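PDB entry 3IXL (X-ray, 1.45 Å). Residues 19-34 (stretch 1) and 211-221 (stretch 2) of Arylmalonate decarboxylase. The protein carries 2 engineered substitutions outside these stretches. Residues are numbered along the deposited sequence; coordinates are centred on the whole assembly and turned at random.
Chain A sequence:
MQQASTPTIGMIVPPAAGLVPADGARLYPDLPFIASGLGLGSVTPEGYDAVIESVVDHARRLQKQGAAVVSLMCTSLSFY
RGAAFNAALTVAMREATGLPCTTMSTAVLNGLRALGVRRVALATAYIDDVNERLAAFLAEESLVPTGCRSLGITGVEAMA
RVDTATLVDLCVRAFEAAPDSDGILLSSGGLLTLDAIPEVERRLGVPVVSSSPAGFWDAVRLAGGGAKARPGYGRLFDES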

# COMPACT_ATOMS: atom_id res chain seq x y z
N LEU A 19 11.46 5.27 -8.89
CA LEU A 19 12.06 3.96 -8.73
C LEU A 19 10.99 2.92 -8.45
O LEU A 19 9.96 3.22 -7.84
CB LEU A 19 13.08 3.97 -7.58
CG LEU A 19 13.98 5.20 -7.44
CD1 LEU A 19 14.83 5.11 -6.17
CD2 LEU A 19 14.86 5.39 -8.68
N VAL A 20 11.24 1.70 -8.91
CA VAL A 20 10.40 0.57 -8.52
C VAL A 20 10.63 0.38 -7.02
O VAL A 20 11.78 0.30 -6.56
CB VAL A 20 10.77 -0.71 -9.30
CG1 VAL A 20 9.93 -1.89 -8.81
CG2 VAL A 20 10.58 -0.51 -10.80
N PRO A 21 9.55 0.33 -6.23
CA PRO A 21 9.75 0.11 -4.80
C PRO A 21 10.55 -1.17 -4.55
O PRO A 21 10.38 -2.17 -5.26
CB PRO A 21 8.33 0.02 -4.24
CG PRO A 21 7.48 0.78 -5.23
CD PRO A 21 8.13 0.51 -6.57
N ALA A 22 11.44 -1.13 -3.56
CA ALA A 22 12.43 -2.18 -3.34
C ALA A 22 11.84 -3.56 -3.06
O ALA A 22 12.48 -4.59 -3.28
CB ALA A 22 13.39 -1.77 -2.23
N ASP A 23 10.60 -3.60 -2.57
CA ASP A 23 10.00 -4.88 -2.22
C ASP A 23 9.79 -5.80 -3.41
O ASP A 23 9.74 -7.02 -3.25
CB ASP A 23 8.67 -4.66 -1.50
CG ASP A 23 8.85 -4.09 -0.10
OD1 ASP A 23 9.99 -3.94 0.39
OD2 ASP A 23 7.81 -3.77 0.50
N GLY A 24 9.66 -5.23 -4.61
CA GLY A 24 9.33 -6.03 -5.81
C GLY A 24 10.38 -7.08 -6.14
O GLY A 24 10.04 -8.21 -6.51
N ALA A 25 11.64 -6.69 -6.00
CA ALA A 25 12.78 -7.57 -6.31
C ALA A 25 12.87 -8.76 -5.35
O ALA A 25 13.45 -9.79 -5.69
CB ALA A 25 14.07 -6.79 -6.29
N ARG A 26 12.29 -8.60 -4.16
CA ARG A 26 12.29 -9.65 -3.15
C ARG A 26 11.05 -10.53 -3.24
O ARG A 26 11.13 -11.75 -3.23
CB ARG A 26 12.43 -9.00 -1.77
CG ARG A 26 13.80 -8.34 -1.56
CD ARG A 26 13.86 -7.46 -0.32
NE ARG A 26 13.85 -8.24 0.91
CZ ARG A 26 13.70 -7.73 2.13
NH1 ARG A 26 13.52 -6.42 2.30
NH2 ARG A 26 13.70 -8.54 3.19
N LEU A 27 9.89 -9.90 -3.38
CA LEU A 27 8.63 -10.64 -3.46
C LEU A 27 8.48 -11.42 -4.76
O LEU A 27 8.08 -12.59 -4.75
CB LEU A 27 7.44 -9.69 -3.33
CG LEU A 27 7.24 -9.02 -1.97
CD1 LEU A 27 6.22 -7.90 -2.11
CD2 LEU A 27 6.78 -10.04 -0.96
N TYR A 28 8.76 -10.74 -5.87
CA TYR A 28 8.52 -11.27 -7.20
C TYR A 28 9.75 -11.05 -8.07
O TYR A 28 9.71 -10.27 -9.02
CB TYR A 28 7.30 -10.55 -7.82
CG TYR A 28 6.00 -10.76 -7.08
CD1 TYR A 28 5.49 -9.77 -6.24
CD2 TYR A 28 5.26 -11.94 -7.23
CE1 TYR A 28 4.29 -9.95 -5.57
CE2 TYR A 28 4.06 -12.14 -6.56
CZ TYR A 28 3.57 -11.13 -5.74
OH TYR A 28 2.38 -11.29 -5.05
N PRO A 29 10.86 -11.76 -7.76
CA PRO A 29 12.13 -11.49 -8.44
C PRO A 29 12.09 -11.75 -9.94
O PRO A 29 12.89 -11.17 -10.67
CB PRO A 29 13.11 -12.47 -7.78
CG PRO A 29 12.28 -13.47 -7.09
CD PRO A 29 10.99 -12.81 -6.73
N ASP A 30 11.16 -12.58 -10.39
CA ASP A 30 11.09 -12.91 -11.82
C ASP A 30 10.00 -12.18 -12.59
O ASP A 30 9.71 -12.51 -13.74
CB ASP A 30 11.05 -14.42 -12.01
CG ASP A 30 12.31 -15.11 -11.46
OD1 ASP A 30 13.37 -14.45 -11.35
OD2 ASP A 30 12.23 -16.31 -11.15
N LEU A 31 9.41 -11.15 -11.97
CA LEU A 31 8.44 -10.30 -12.65
C LEU A 31 9.03 -8.93 -12.96
O LEU A 31 9.76 -8.38 -12.15
CB LEU A 31 7.17 -10.15 -11.81
CG LEU A 31 6.34 -11.39 -11.54
CD1 LEU A 31 5.03 -10.96 -10.90
CD2 LEU A 31 6.07 -12.22 -12.79
N PRO A 32 8.73 -8.39 -14.16
CA PRO A 32 9.17 -7.04 -14.52
C PRO A 32 8.23 -5.95 -14.02
O PRO A 32 7.01 -6.01 -14.24
CB PRO A 32 9.18 -7.07 -16.05
CG PRO A 32 8.07 -8.04 -16.40
CD PRO A 32 8.01 -9.05 -15.27
N PHE A 33 8.80 -4.96 -13.37
CA PHE A 33 8.06 -3.79 -12.91
C PHE A 33 8.69 -2.54 -13.50
O PHE A 33 9.91 -2.46 -13.60
CB PHE A 33 8.10 -3.68 -11.39
CG PHE A 33 7.43 -4.83 -10.69
CD1 PHE A 33 8.18 -5.93 -10.27
CD2 PHE A 33 6.06 -4.84 -10.47
CE1 PHE A 33 7.58 -7.01 -9.63
CE2 PHE A 33 5.45 -5.93 -9.83
CZ PHE A 33 6.20 -7.01 -9.42
N ILE A 34 7.86 -1.58 -13.91
CA ILE A 34 8.33 -0.28 -14.35
C ILE A 34 7.62 0.78 -13.54
O ILE A 34 6.51 0.53 -13.05
CB ILE A 34 8.15 -0.06 -15.87
CG1 ILE A 34 6.67 -0.20 -16.28
CG2 ILE A 34 9.06 -1.00 -16.66
CD1 ILE A 34 6.38 0.21 -17.74
N SER A 211 1.26 -1.88 3.44
CA SER A 211 1.02 -1.10 2.20
C SER A 211 1.83 -1.54 0.97
O SER A 211 1.25 -1.87 -0.07
CB SER A 211 1.29 0.39 2.44
OG SER A 211 0.29 0.97 3.23
N SER A 212 3.16 -1.50 1.06
CA SER A 212 3.97 -1.77 -0.13
C SER A 212 3.80 -3.22 -0.61
O SER A 212 3.46 -3.46 -1.77
CB SER A 212 5.43 -1.41 0.12
OG SER A 212 6.18 -1.53 -1.08
N PRO A 213 4.01 -4.21 0.28
CA PRO A 213 3.81 -5.59 -0.15
C PRO A 213 2.39 -5.85 -0.68
O PRO A 213 2.23 -6.52 -1.70
CB PRO A 213 4.12 -6.40 1.11
CG PRO A 213 5.06 -5.50 1.87
CD PRO A 213 4.50 -4.14 1.67
N ALA A 214 1.36 -5.31 -0.02
CA ALA A 214 -0.01 -5.48 -0.52
C ALA A 214 -0.17 -4.86 -1.90
O ALA A 214 -0.85 -5.42 -2.75
CB ALA A 214 -1.03 -4.89 0.45
N GLY A 215 0.47 -3.71 -2.13
CA GLY A 215 0.43 -3.08 -3.45
C GLY A 215 0.96 -4.01 -4.53
O GLY A 215 0.37 -4.13 -5.61
N PHE A 216 2.08 -4.67 -4.25
CA PHE A 216 2.63 -5.65 -5.19
C PHE A 216 1.70 -6.83 -5.40
O PHE A 216 1.44 -7.22 -6.52
CB PHE A 216 4.01 -6.13 -4.74
CG PHE A 216 5.11 -5.16 -5.07
CD1 PHE A 216 5.49 -4.19 -4.16
CD2 PHE A 216 5.71 -5.20 -6.32
CE1 PHE A 216 6.48 -3.27 -4.49
CE2 PHE A 216 6.71 -4.28 -6.67
CZ PHE A 216 7.09 -3.32 -5.75
N TRP A 217 1.20 -7.38 -4.30
CA TRP A 217 0.31 -8.53 -4.35
C TRP A 217 -0.91 -8.21 -5.21
O TRP A 217 -1.34 -9.00 -6.05
CB TRP A 217 -0.12 -8.87 -2.91
CG TRP A 217 -1.20 -9.90 -2.81
CD1 TRP A 217 -1.04 -11.26 -2.84
CD2 TRP A 217 -2.59 -9.66 -2.63
NE1 TRP A 217 -2.27 -11.87 -2.71
CE2 TRP A 217 -3.24 -10.91 -2.58
CE3 TRP A 217 -3.37 -8.50 -2.52
CZ2 TRP A 217 -4.62 -11.03 -2.43
CZ3 TRP A 217 -4.74 -8.62 -2.37
CH2 TRP A 217 -5.35 -9.88 -2.32
N ASP A 218 -1.46 -7.02 -5.01
CA ASP A 218 -2.68 -6.59 -5.68
C ASP A 218 -2.45 -6.30 -7.16
O ASP A 218 -3.30 -6.61 -7.99
CB ASP A 218 -3.21 -5.36 -4.95
CG ASP A 218 -4.41 -4.74 -5.62
OD1 ASP A 218 -4.26 -3.61 -6.16
OD2 ASP A 218 -5.50 -5.35 -5.55
N ALA A 219 -1.30 -5.71 -7.48
CA ALA A 219 -0.95 -5.46 -8.88
C ALA A 219 -0.74 -6.77 -9.63
O ALA A 219 -1.19 -6.93 -10.77
CB ALA A 219 0.30 -4.60 -8.97
N VAL A 220 -0.09 -7.73 -8.98
CA VAL A 220 0.14 -9.04 -9.58
C VAL A 220 -1.19 -9.78 -9.74
O VAL A 220 -1.41 -10.46 -10.75
CB VAL A 220 1.17 -9.86 -8.76
CG1 VAL A 220 1.25 -11.29 -9.25
CG2 VAL A 220 2.53 -9.19 -8.85
N ARG A 221 -2.07 -9.62 -8.76
CA ARG A 221 -3.45 -10.13 -8.85
C ARG A 221 -4.13 -9.61 -10.13
O ARG A 221 -4.69 -10.39 -10.90
CB ARG A 221 -4.25 -9.69 -7.62
CG ARG A 221 -5.74 -10.02 -7.69
CD ARG A 221 -6.55 -9.26 -6.64
NE ARG A 221 -6.52 -7.81 -6.84
CZ ARG A 221 -7.27 -7.14 -7.73
NH1 ARG A 221 -7.17 -5.81 -7.80
NH2 ARG A 221 -8.11 -7.78 -8.55
O HOH W 1 8.93 -1.30 -1.35

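What anchors stretch 1 to the helix of stretch 2? Chiefly Phe-216, which gives up 133 Å² of the 532 Å² buried between the stretches. Its CA-to-CB bond points toward stretch 1, and with chi1 at -80° the ring slides in beside the short helix that ends at Leu-27. Gly-24 CA lies 3.7 Å from the centroid of the Phe-216 ring, over one face, in a CH-pi contact. Glycine suits this place because an ideal CB on Gly-24 would sit 2.6 Å from Phe-216 CE2, a clash. Pro-21 CB packs 3.8 Å from Phe-216 CE1.

How does Phe-33 meet that same ring? It offers a face to the edge of Phe-216: the planes stand at 82°, the centroids lie 5.0 Å apart, and Phe-33 CE2 comes within 3.6 Å of Phe-216 CD2. This edge-to-face arrangement lets two flat rings pack closely without stacking.

Where does Tyr-28 fit, just after its helix ends? Its ring, with 69 Å² covered, reaches across the next turn of helix 211-221. Val-220 CG2 sits over one face, 3.8 Å from the centroid of the Tyr-28 ring, while Phe-216 CB lies at the ring edge, 3.9 Å from Tyr-28 CE1. The same Val-220 methyl, CG2, is 3.7 Å from Leu-31 CD1, so one compact branched side chain serves both neighbours. The type I turn from Tyr-28 to Leu-31, with Leu-31 N hydrogen-bonded to Tyr-28 O, brings these two residues to it.

Is there any polar link? Water 1 supplies one, accepting a hydrogen bond from Asp-23 N at 3.1 Å and sharing another with Ser-212 OG at 2.8 Å. The rest of the contact is largely apolar packing, with Leu-27 CD1 adding to it 3.9 Å from Phe-216 CB.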